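Hypothetical protein PA2201 (Pseudomonas aeruginosa, PDB 2FEF) is of unknown function but is probably an immunity protein of the PoNi type, protecting the cell against a PoNe-type DNase toxin. Local coordinates at residues Asn10-Ala15 with His56-Pro61; Leu18-Ala23 with Ala48-Ser53; Pro224-Gln229 with Arg275-Tyr280; Glu232-Ser237 with Trp253-Met258. All blocks are in the same frame, centred on the assembly; numbering follows the deposited sequence. Where two conformers were deposited one is given.

Interaction 1. Residues Asn10-Ala15 with His56-Pro61; sequences NRLAEA and HGYRQP. With EDO (1,2-ethanediol), chain D.
Leu12 and Tyr58 face each other with CA atoms 9.8 Å apart, where the turn leading into helix 12-20 lies beside the short helix 56-59, and the long side chain of Tyr58 bridges the gap. Its CG stands anti to the backbone N (chi1 178°), which carries the phenol straight across to Asn10. There Tyr58 OH donates to Asn10 OD1 at 2.6 Å, meeting a lone pair in the carbonyl plane of the amide, whose plane is turned 51° from the ring. The same oxygen accepts the backbone N of Leu12 at 2.9 Å, again on a lone pair. That second bond closes an Asx turn, with Asn10 just ahead of the N-cap residue Arg11, so one side-chain oxygen both shapes the start of helix 12-20 and receives the tyrosine. Two donors thereby fix the rotation of the amide and leave its nitrogen, Asn10 ND2, directed at O1 of the ethanediol, 2.9 Å away. C1 of this probable crystallisation additive lies over one face of the phenol, 3.5 Å above its plane and displaced toward the rim. Leu12 CB packs obliquely near the hydroxyl end, 4.2 Å from Tyr58 CZ. A water also donates to Tyr58 OH at 2.6 Å, while Arg59 on the same short helix forms a salt bridge with Glu81 of the second subunit.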
# COMPACT_ATOMS: atom_id res chain seq x y z
N ASN B 10 7.23 -19.66 7.74
CA ASN B 10 6.10 -18.78 8.08
C ASN B 10 4.76 -19.40 7.68
O ASN B 10 4.70 -20.18 6.73
CB ASN B 10 6.26 -17.42 7.39
CG ASN B 10 5.65 -17.41 5.99
OD1 ASN B 10 4.47 -17.14 5.80
ND2 ASN B 10 6.47 -17.67 5.01
N ARG B 11 3.70 -19.04 8.40
CA ARG B 11 2.33 -19.38 8.01
C ARG B 11 1.50 -18.10 8.06
O ARG B 11 0.50 -17.97 8.80
CB ARG B 11 1.76 -20.48 8.91
CG ARG B 11 2.49 -21.85 8.81
CD ARG B 11 2.51 -22.46 7.38
NE ARG B 11 3.22 -23.77 7.33
CZ ARG B 11 4.48 -23.93 6.92
NH1 ARG B 11 5.21 -22.89 6.48
NH2 ARG B 11 5.02 -25.15 6.94
N LEU B 12 1.94 -17.11 7.29
CA LEU B 12 1.39 -15.77 7.39
C LEU B 12 -0.07 -15.72 6.96
O LEU B 12 -0.88 -15.00 7.58
CB LEU B 12 2.24 -14.77 6.55
CG LEU B 12 1.76 -13.30 6.43
CD1 LEU B 12 1.61 -12.56 7.78
CD2 LEU B 12 2.66 -12.54 5.44
N ALA B 13 -0.42 -16.41 5.88
CA ALA B 13 -1.80 -16.30 5.36
C ALA B 13 -2.81 -16.81 6.39
O ALA B 13 -3.88 -16.22 6.54
CB ALA B 13 -1.98 -17.01 4.03
N GLU B 14 -2.48 -17.90 7.08
CA GLU B 14 -3.35 -18.42 8.16
C GLU B 14 -3.43 -17.49 9.37
O GLU B 14 -4.46 -17.43 10.03
CB GLU B 14 -2.93 -19.84 8.60
CG GLU B 14 -3.55 -20.97 7.76
N ALA B 15 -2.35 -16.77 9.68
CA ALA B 15 -2.29 -15.92 10.88
C ALA B 15 -3.11 -14.65 10.70
O ALA B 15 -3.74 -14.17 11.65
CB ALA B 15 -0.82 -15.59 11.23
N HIS B 56 2.75 -12.40 -5.96
CA HIS B 56 3.40 -13.53 -6.61
C HIS B 56 4.69 -13.91 -5.89
O HIS B 56 4.95 -15.08 -5.71
CB HIS B 56 3.71 -13.21 -8.07
CG HIS B 56 4.22 -14.39 -8.83
ND1 HIS B 56 5.57 -14.63 -8.99
CD2 HIS B 56 3.58 -15.43 -9.40
CE1 HIS B 56 5.73 -15.75 -9.67
NE2 HIS B 56 4.54 -16.25 -9.94
N GLY B 57 5.45 -12.92 -5.43
CA GLY B 57 6.74 -13.21 -4.78
C GLY B 57 6.61 -13.92 -3.44
O GLY B 57 7.49 -14.66 -3.04
N TYR B 58 5.50 -13.71 -2.75
CA TYR B 58 5.22 -14.54 -1.57
C TYR B 58 4.71 -15.95 -1.96
O TYR B 58 5.15 -16.96 -1.42
CB TYR B 58 4.19 -13.86 -0.68
CG TYR B 58 3.82 -14.68 0.53
CD1 TYR B 58 4.68 -14.79 1.61
CD2 TYR B 58 2.62 -15.40 0.56
CE1 TYR B 58 4.34 -15.56 2.74
CE2 TYR B 58 2.27 -16.18 1.67
CZ TYR B 58 3.14 -16.25 2.74
OH TYR B 58 2.80 -17.03 3.81
N ARG B 59 3.77 -16.02 -2.87
CA ARG B 59 3.09 -17.27 -3.17
C ARG B 59 3.93 -18.23 -4.01
O ARG B 59 3.70 -19.44 -3.99
CB ARG B 59 1.79 -16.98 -3.90
CG ARG B 59 0.68 -16.38 -3.00
CD ARG B 59 -0.65 -16.66 -3.70
NE ARG B 59 -1.25 -15.44 -4.19
CZ ARG B 59 -2.29 -15.34 -5.02
NH1 ARG B 59 -2.88 -16.41 -5.55
NH2 ARG B 59 -2.73 -14.14 -5.33
N GLN B 60 4.86 -17.69 -4.79
CA GLN B 60 5.75 -18.48 -5.61
C GLN B 60 7.15 -17.92 -5.48
O GLN B 60 7.66 -17.33 -6.43
CB GLN B 60 5.33 -18.41 -7.09
CG GLN B 60 3.90 -18.79 -7.36
CD GLN B 60 3.70 -20.29 -7.41
OE1 GLN B 60 4.67 -21.05 -7.57
NE2 GLN B 60 2.44 -20.72 -7.31
N PRO B 61 7.78 -18.09 -4.31
CA PRO B 61 9.05 -17.42 -4.07
C PRO B 61 10.22 -18.07 -4.80
O PRO B 61 11.31 -17.53 -4.78
CB PRO B 61 9.25 -17.55 -2.56
CG PRO B 61 8.47 -18.72 -2.17
CD PRO B 61 7.36 -18.91 -3.15
C1 EDO D . 5.30 -18.71 1.28
O1 EDO D . 5.47 -19.01 2.68
C2 EDO D . 3.99 -19.29 0.74
O2 EDO D . 3.84 -20.63 1.22
O HOH W 1 1.05 -18.95 4.00

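Interaction 2. Residues Leu18-Ala23 with Ala48-Ser53; sequences LWRNLA and ALDRFS
Helix-to-helix packing in the all-helical N-terminal region brings Trp19 and Arg20, near the end of helix 12-20, against Leu49 and Asp50 of helix 35-54. The contact has an apolar half and a charged half. In the buried half, Leu49 CD1 comes obliquely to the six-membered side of the indole, 4.2 Å from Trp19 CZ3; helices 66-93 and 97-127 supply Leu86 and Ile103 around the same tryptophan. In the charged half, Arg20 starts out extended and then bends at chi3 (-75°), which swings its guanidinium across the end of Asp50. Arg20 NH2 donates to Asp50 OD2 at 2.7 Å in a salt bridge with a bent bond (N-H...O 145°). The oxygen is approached from its anti side, tilted out of the carboxylate plane. Guanidinium and carboxylate planes stand 57° apart, and a single direct bond joins the two groups. Asp50 OD1 instead accepts from Tyr251 OH of the second subunit, which ties this carboxylate to the assembly as well as to its own chain. A water completes the link to the other guanidinium nitrogen, accepting from Arg20 NH1 at 2.9 Å and donating to Asp50 OD2 at 2.7 Å.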
# COMPACT_ATOMS: atom_id res chain seq x y z
N LEU B 18 -6.69 -13.99 12.09
CA LEU B 18 -6.64 -13.99 13.55
C LEU B 18 -6.13 -12.65 14.05
O LEU B 18 -6.70 -12.05 14.96
CB LEU B 18 -5.75 -15.14 14.04
CG LEU B 18 -6.28 -16.56 13.77
CD1 LEU B 18 -6.21 -16.86 12.29
CD2 LEU B 18 -5.50 -17.61 14.53
N TRP B 19 -5.05 -12.16 13.46
CA TRP B 19 -4.48 -10.86 13.84
C TRP B 19 -5.43 -9.69 13.62
O TRP B 19 -5.56 -8.79 14.46
CB TRP B 19 -3.21 -10.58 13.06
CG TRP B 19 -2.09 -11.53 13.36
CD1 TRP B 19 -2.01 -12.42 14.39
CD2 TRP B 19 -0.88 -11.64 12.62
NE1 TRP B 19 -0.81 -13.11 14.32
CE2 TRP B 19 -0.11 -12.65 13.24
CE3 TRP B 19 -0.39 -11.01 11.47
CZ2 TRP B 19 1.14 -13.01 12.78
CZ3 TRP B 19 0.88 -11.40 10.98
CH2 TRP B 19 1.62 -12.39 11.64
N ARG B 20 -6.07 -9.70 12.45
CA ARG B 20 -7.00 -8.65 12.07
C ARG B 20 -8.04 -8.50 13.17
O ARG B 20 -8.40 -7.36 13.53
CB ARG B 20 -7.62 -9.01 10.70
CG ARG B 20 -8.60 -8.05 10.16
CD ARG B 20 -9.07 -8.48 8.79
NE ARG B 20 -8.03 -8.21 7.80
CZ ARG B 20 -7.36 -9.15 7.14
NH1 ARG B 20 -7.64 -10.45 7.30
NH2 ARG B 20 -6.44 -8.77 6.25
N ASN B 21 -8.45 -9.63 13.76
CA ASN B 21 -9.43 -9.66 14.87
C ASN B 21 -8.94 -9.17 16.26
O ASN B 21 -9.75 -9.02 17.18
CB ASN B 21 -10.00 -11.08 15.06
CG ASN B 21 -11.32 -11.32 14.31
OD1 ASN B 21 -12.01 -10.39 13.87
ND2 ASN B 21 -11.68 -12.60 14.18
N LEU B 22 -7.63 -8.96 16.41
CA LEU B 22 -7.05 -8.58 17.72
C LEU B 22 -7.32 -7.12 18.06
O LEU B 22 -7.22 -6.74 19.23
CB LEU B 22 -5.53 -8.87 17.75
CG LEU B 22 -5.04 -10.33 17.65
CD1 LEU B 22 -3.51 -10.41 17.61
CD2 LEU B 22 -5.59 -11.20 18.75
N ALA B 23 -7.66 -6.31 17.06
CA ALA B 23 -8.09 -4.91 17.30
C ALA B 23 -9.36 -4.84 18.17
O ALA B 23 -9.68 -3.78 18.77
CB ALA B 23 -8.30 -4.19 15.98
N ALA B 48 -0.90 -4.12 4.59
CA ALA B 48 0.42 -4.30 3.94
C ALA B 48 0.83 -5.79 3.91
O ALA B 48 1.33 -6.31 2.92
CB ALA B 48 1.48 -3.46 4.69
N LEU B 49 0.66 -6.46 5.03
CA LEU B 49 1.00 -7.87 5.14
C LEU B 49 0.02 -8.71 4.35
O LEU B 49 0.40 -9.71 3.77
CB LEU B 49 1.01 -8.32 6.62
CG LEU B 49 2.18 -7.77 7.45
CD1 LEU B 49 1.88 -7.84 8.92
CD2 LEU B 49 3.44 -8.54 7.15
N ASP B 50 -1.26 -8.30 4.31
CA ASP B 50 -2.22 -9.05 3.50
C ASP B 50 -1.85 -8.95 2.00
O ASP B 50 -1.88 -9.95 1.25
CB ASP B 50 -3.65 -8.55 3.74
CG ASP B 50 -4.69 -9.53 3.23
OD1 ASP B 50 -4.78 -9.74 2.00
OD2 ASP B 50 -5.44 -10.05 4.07
N ARG B 51 -1.50 -7.74 1.57
CA ARG B 51 -1.07 -7.47 0.19
C ARG B 51 0.13 -8.33 -0.18
O ARG B 51 0.20 -8.99 -1.24
CB ARG B 51 -0.72 -5.96 0.08
CG ARG B 51 -0.18 -5.48 -1.29
CD ARG B 51 -0.67 -4.06 -1.62
NE ARG B 51 -2.01 -3.85 -1.07
CZ ARG B 51 -3.16 -4.16 -1.69
NH1 ARG B 51 -3.15 -4.65 -2.91
NH2 ARG B 51 -4.31 -3.94 -1.08
N PHE B 52 1.12 -8.32 0.72
CA PHE B 52 2.31 -9.17 0.58
C PHE B 52 1.94 -10.66 0.44
O PHE B 52 2.45 -11.37 -0.44
CB PHE B 52 3.25 -8.99 1.78
CG PHE B 52 4.45 -9.93 1.75
CD1 PHE B 52 5.40 -9.83 0.73
CD2 PHE B 52 4.62 -10.89 2.75
CE1 PHE B 52 6.52 -10.69 0.71
CE2 PHE B 52 5.73 -11.73 2.75
CZ PHE B 52 6.67 -11.65 1.73
N SER B 53 1.04 -11.12 1.29
CA SER B 53 0.58 -12.53 1.26
C SER B 53 -0.10 -12.92 -0.06
O SER B 53 -0.18 -14.13 -0.44
CB SER B 53 -0.33 -12.80 2.49
OG SER B 53 -1.69 -12.43 2.22
O HOH W 2 -6.51 -12.22 5.23

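Interaction 3. Residues Pro224-Gln229 with Arg275-Tyr280; sequences PYLQSQ and RASPHY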
# COMPACT_ATOMS: atom_id res chain seq x y z
N PRO B 224 18.89 3.18 37.34
CA PRO B 224 19.40 4.41 36.71
C PRO B 224 19.35 4.40 35.17
O PRO B 224 19.02 5.42 34.57
CB PRO B 224 20.85 4.49 37.21
CG PRO B 224 20.78 3.83 38.58
CD PRO B 224 19.90 2.62 38.27
N TYR B 225 19.62 3.25 34.57
CA TYR B 225 19.49 3.06 33.12
C TYR B 225 18.08 3.33 32.61
O TYR B 225 17.90 4.07 31.63
CB TYR B 225 19.97 1.65 32.70
CG TYR B 225 19.87 1.37 31.21
CD1 TYR B 225 20.86 1.80 30.34
CD2 TYR B 225 18.76 0.66 30.68
CE1 TYR B 225 20.76 1.53 28.96
CE2 TYR B 225 18.66 0.37 29.31
CZ TYR B 225 19.67 0.82 28.46
OH TYR B 225 19.57 0.56 27.09
N LEU B 226 17.06 2.75 33.27
CA LEU B 226 15.68 3.02 32.90
C LEU B 226 15.29 4.49 33.06
O LEU B 226 14.54 5.03 32.24
CB LEU B 226 14.69 2.17 33.72
CG LEU B 226 14.47 0.72 33.31
CD1 LEU B 226 13.48 0.05 34.24
CD2 LEU B 226 13.96 0.67 31.86
N GLN B 227 15.74 5.13 34.14
CA GLN B 227 15.42 6.54 34.38
C GLN B 227 16.05 7.45 33.34
O GLN B 227 15.37 8.31 32.78
CB GLN B 227 15.86 6.99 35.79
CG GLN B 227 15.58 8.51 36.12
CD GLN B 227 14.11 8.89 36.05
OE1 GLN B 227 13.23 8.02 36.10
NE2 GLN B 227 13.82 10.19 35.91
N SER B 228 17.34 7.25 33.07
CA SER B 228 18.08 8.15 32.21
C SER B 228 17.89 7.85 30.72
O SER B 228 17.74 8.79 29.93
CB SER B 228 19.56 8.16 32.59
OG SER B 228 20.24 7.05 32.04
N GLN B 229 17.85 6.57 30.34
CA GLN B 229 17.81 6.27 28.91
C GLN B 229 16.40 6.13 28.34
O GLN B 229 16.22 6.11 27.13
CB GLN B 229 18.71 5.06 28.55
CG GLN B 229 20.21 5.23 28.92
CD GLN B 229 20.80 6.53 28.42
OE1 GLN B 229 20.69 6.85 27.22
NE2 GLN B 229 21.39 7.29 29.33
N ARG B 275 9.59 -2.00 38.12
CA ARG B 275 8.18 -1.94 37.72
C ARG B 275 7.57 -0.55 37.85
O ARG B 275 6.51 -0.27 37.27
CB ARG B 275 7.36 -2.97 38.52
CG ARG B 275 7.81 -4.34 38.16
CD ARG B 275 6.77 -5.38 38.33
NE ARG B 275 7.33 -6.64 37.86
CZ ARG B 275 6.62 -7.64 37.36
NH1 ARG B 275 5.30 -7.54 37.25
NH2 ARG B 275 7.26 -8.74 36.94
N ALA B 276 8.22 0.32 38.62
CA ALA B 276 7.83 1.73 38.68
C ALA B 276 7.95 2.40 37.32
O ALA B 276 7.28 3.41 37.07
CB ALA B 276 8.68 2.46 39.70
N SER B 277 8.81 1.84 36.45
CA SER B 277 9.10 2.48 35.14
C SER B 277 7.98 2.22 34.13
O SER B 277 7.62 1.07 33.91
CB SER B 277 10.41 2.01 34.54
OG SER B 277 10.48 2.52 33.20
N PRO B 278 7.43 3.28 33.53
CA PRO B 278 6.40 3.15 32.49
C PRO B 278 6.92 2.50 31.21
O PRO B 278 6.12 2.19 30.30
CB PRO B 278 5.98 4.60 32.22
CG PRO B 278 7.04 5.45 32.80
CD PRO B 278 7.71 4.69 33.88
N HIS B 279 8.23 2.24 31.18
CA HIS B 279 8.89 1.63 30.01
C HIS B 279 9.22 0.15 30.22
O HIS B 279 9.68 -0.52 29.31
CB HIS B 279 10.15 2.42 29.65
CG HIS B 279 9.90 3.89 29.43
ND1 HIS B 279 9.54 4.42 28.20
CD2 HIS B 279 9.88 4.93 30.30
CE1 HIS B 279 9.35 5.72 28.33
NE2 HIS B 279 9.56 6.06 29.59
N TYR B 280 8.98 -0.37 31.43
CA TYR B 280 9.32 -1.75 31.77
C TYR B 280 8.12 -2.66 31.50
O TYR B 280 6.97 -2.34 31.86
CB TYR B 280 9.69 -1.82 33.29
CG TYR B 280 10.24 -3.16 33.74
CD1 TYR B 280 11.54 -3.55 33.42
CD2 TYR B 280 9.45 -4.04 34.51
CE1 TYR B 280 12.04 -4.78 33.81
CE2 TYR B 280 9.95 -5.27 34.93
CZ TYR B 280 11.26 -5.63 34.59
OH TYR B 280 11.75 -6.86 35.00
O HOH W 3 11.74 4.68 33.34
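Leu226, on helix 223-234, and Ser277, in the irregular connection between helices 272-275 and 282-292, approach to 7.0 Å between CA atoms. From Ser277 to Tyr280 the connection folds into a type I beta turn, closed by Tyr280 N and Ser277 O. Leu226 reaches into this turn with its CG anti to the carbonyl carbon (chi1 -80°), and its CD1 methyl does most of the touching: it lies 3.7 Å from Ser277 CB and 4.2 Å from Tyr280 CD1, coming to the phenol ring obliquely. The leucine also packs on Ala257, just before helix 258-267, and on Val260 within it, so one branched side chain joins helix 223-234 to both the turn and helix 258-267 of the PoNi-family region. Ser277 OG accepts the backbone N of His279 at 3.0 Å, an ST turn within the beta turn. A water donates to Leu226 O at 3.0 Å; its approach to Ser277 OG, 2.5 Å, is short, and a bridge there is doubtful. The hydroxyl of Tyr280 is held elsewhere, by Asp271. The two segments meet directly by van der Waals contact, with the Leu226 methyls against CB and OG of Ser277 and against the Tyr280 ring; the turn is held by its own bonds and also by the 253-258 loop, and the leucine contributes close apolar packing to a largely buried join.

Interaction 4. Residues Glu232-Ser237 with Trp253-Met258; sequences EFFQLS and WGWWAM
This is an aromatic surface contact in the PoNi-family region, where the end of helix 223-234 meets the loop that leads into helix 258-267. Phe234 lies against Trp255, with ring centroids 5.3 Å apart and planes inclined by 32°, an oblique pairing. CE3 of the indole sits 4.1 Å above one face of the phenyl ring, offset toward its rim, and Trp255 CZ3 comes to 3.9 Å from Phe234 CB. The opposite face of the phenyl is taken by its chain neighbour, Phe233, whose CD2 stands over the centre, so Phe234 is sandwiched. Its far end reaches the backbone: Phe234 CZ is 3.4 Å from Gly254 O. That carbonyl belongs to the type II' beta turn from Trp253 to Trp256, in which Gly254 takes a positive phi of 57°. Trp255, inside the turn, has CG anti to N (chi1 -178°), setting the indole beside Phe234, and its NE1 is bonded to Pro278 O, which helps to fix how the ring lies. With the phenyl ring and CB against the indole, and CZ near a carbonyl, the join probably rests mainly on dispersion and fit, with the polar tie of the indole made to a third part of the fold.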
# COMPACT_ATOMS: atom_id res chain seq x y z
N GLU B 232 13.85 9.93 31.01
CA GLU B 232 14.40 11.26 30.73
C GLU B 232 14.56 11.56 29.24
O GLU B 232 14.49 12.73 28.80
CB GLU B 232 15.71 11.48 31.49
CG GLU B 232 15.46 11.64 32.99
CD GLU B 232 16.73 11.64 33.85
OE1 GLU B 232 17.86 11.55 33.33
OE2 GLU B 232 16.58 11.76 35.08
N PHE B 233 14.77 10.51 28.46
CA PHE B 233 14.87 10.66 27.01
C PHE B 233 13.49 11.03 26.44
O PHE B 233 13.36 11.99 25.69
CB PHE B 233 15.36 9.36 26.37
CG PHE B 233 15.38 9.42 24.86
CD1 PHE B 233 16.28 10.27 24.22
CD2 PHE B 233 14.48 8.70 24.10
CE1 PHE B 233 16.29 10.37 22.83
CE2 PHE B 233 14.48 8.80 22.70
CZ PHE B 233 15.40 9.62 22.07
N PHE B 234 12.46 10.27 26.81
CA PHE B 234 11.15 10.47 26.20
C PHE B 234 10.43 11.70 26.79
O PHE B 234 9.41 12.14 26.28
CB PHE B 234 10.30 9.18 26.23
CG PHE B 234 10.77 8.13 25.25
CD1 PHE B 234 10.64 8.34 23.87
CD2 PHE B 234 11.34 6.93 25.71
CE1 PHE B 234 11.10 7.36 22.95
CE2 PHE B 234 11.79 5.96 24.84
CZ PHE B 234 11.67 6.15 23.42
N GLN B 235 10.98 12.24 27.87
CA GLN B 235 10.51 13.50 28.42
C GLN B 235 10.98 14.72 27.61
O GLN B 235 10.40 15.81 27.72
CB GLN B 235 10.93 13.63 29.88
CG GLN B 235 9.88 13.05 30.82
CD GLN B 235 10.32 12.99 32.27
OE1 GLN B 235 11.52 13.06 32.61
NE2 GLN B 235 9.33 12.85 33.14
N LEU B 236 12.03 14.55 26.82
CA LEU B 236 12.53 15.65 25.97
C LEU B 236 11.49 15.85 24.86
O LEU B 236 10.81 14.91 24.49
CB LEU B 236 13.87 15.28 25.30
CG LEU B 236 15.09 14.93 26.18
CD1 LEU B 236 16.29 14.44 25.32
CD2 LEU B 236 15.46 16.08 27.15
N SER B 237 11.40 17.06 24.31
CA SER B 237 10.64 17.26 23.05
C SER B 237 11.10 16.30 21.94
O SER B 237 12.27 15.87 21.92
CB SER B 237 10.76 18.73 22.58
OG SER B 237 11.97 18.91 21.86
N TRP B 253 11.05 -1.13 18.34
CA TRP B 253 11.50 -1.02 19.76
C TRP B 253 10.68 0.03 20.51
O TRP B 253 10.08 -0.25 21.58
CB TRP B 253 13.01 -0.72 19.68
CG TRP B 253 13.75 -0.34 20.94
CD1 TRP B 253 13.45 -0.69 22.22
CD2 TRP B 253 14.92 0.45 20.99
NE1 TRP B 253 14.39 -0.16 23.09
CE2 TRP B 253 15.30 0.55 22.35
CE3 TRP B 253 15.68 1.12 20.02
CZ2 TRP B 253 16.42 1.28 22.76
CZ3 TRP B 253 16.80 1.84 20.44
CH2 TRP B 253 17.16 1.89 21.78
N GLY B 254 10.62 1.22 19.92
CA GLY B 254 9.75 2.31 20.39
C GLY B 254 9.99 2.71 21.85
O GLY B 254 11.12 2.99 22.26
N TRP B 255 8.90 2.71 22.61
CA TRP B 255 8.85 3.15 24.00
C TRP B 255 9.53 2.18 24.98
O TRP B 255 9.87 2.56 26.10
CB TRP B 255 7.37 3.25 24.34
CG TRP B 255 6.95 3.73 25.69
CD1 TRP B 255 6.56 2.97 26.75
CD2 TRP B 255 6.81 5.08 26.09
NE1 TRP B 255 6.18 3.77 27.79
CE2 TRP B 255 6.32 5.09 27.41
CE3 TRP B 255 7.04 6.31 25.45
CZ2 TRP B 255 6.08 6.26 28.11
CZ3 TRP B 255 6.78 7.48 26.15
CH2 TRP B 255 6.31 7.45 27.46
N TRP B 256 9.68 0.93 24.58
CA TRP B 256 9.86 -0.16 25.54
C TRP B 256 11.30 -0.52 25.86
O TRP B 256 12.08 -0.80 24.97
CB TRP B 256 9.10 -1.41 25.05
CG TRP B 256 7.66 -1.05 24.89
CD1 TRP B 256 6.97 -0.89 23.71
CD2 TRP B 256 6.76 -0.72 25.93
NE1 TRP B 256 5.69 -0.48 23.98
CE2 TRP B 256 5.52 -0.38 25.34
CE3 TRP B 256 6.88 -0.67 27.33
CZ2 TRP B 256 4.41 0.00 26.08
CZ3 TRP B 256 5.77 -0.28 28.08
CH2 TRP B 256 4.55 0.04 27.45
N ALA B 257 11.61 -0.57 27.15
CA ALA B 257 12.87 -1.12 27.61
C ALA B 257 12.83 -2.64 27.54
O ALA B 257 12.81 -3.31 28.57
CB ALA B 257 13.16 -0.67 29.08
N MSE B 258 12.85 -3.16 26.32
CA MSE B 258 12.76 -4.61 26.05
C MSE B 258 13.97 -5.33 26.56
O MSE B 258 13.86 -6.48 26.99
CB MSE B 258 12.79 -4.79 24.52
CG MSE B 258 11.56 -4.31 23.93
SE MSE B 258 11.67 -4.68 22.00
CE MSE B 258 9.90 -3.99 21.70

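Overall arrangement
The four contacts form two pairs in different family regions of a mainly helical chain with no strands. Interactions 1 and 2 share helix 12-20 and touch each other, Leu12 CD1 lying 3.5 Å from Trp19 CZ3; both are partly buried, rely on polar side-chain bonds beside apolar packing, and adjoin the second subunit. Interactions 3 and 4 share helix 223-234, have centres about 9 Å apart, and are touched by no other protein chain. Interaction 3 is buried and interaction 4 lies at the surface, yet neither has a direct hydrogen bond between its segments; both rest mainly on apolar or aromatic side chains. His279 connects them, with ND1 probably bonded to Trp255 O. Centres of interactions 1 and 3 are about 39 Å apart.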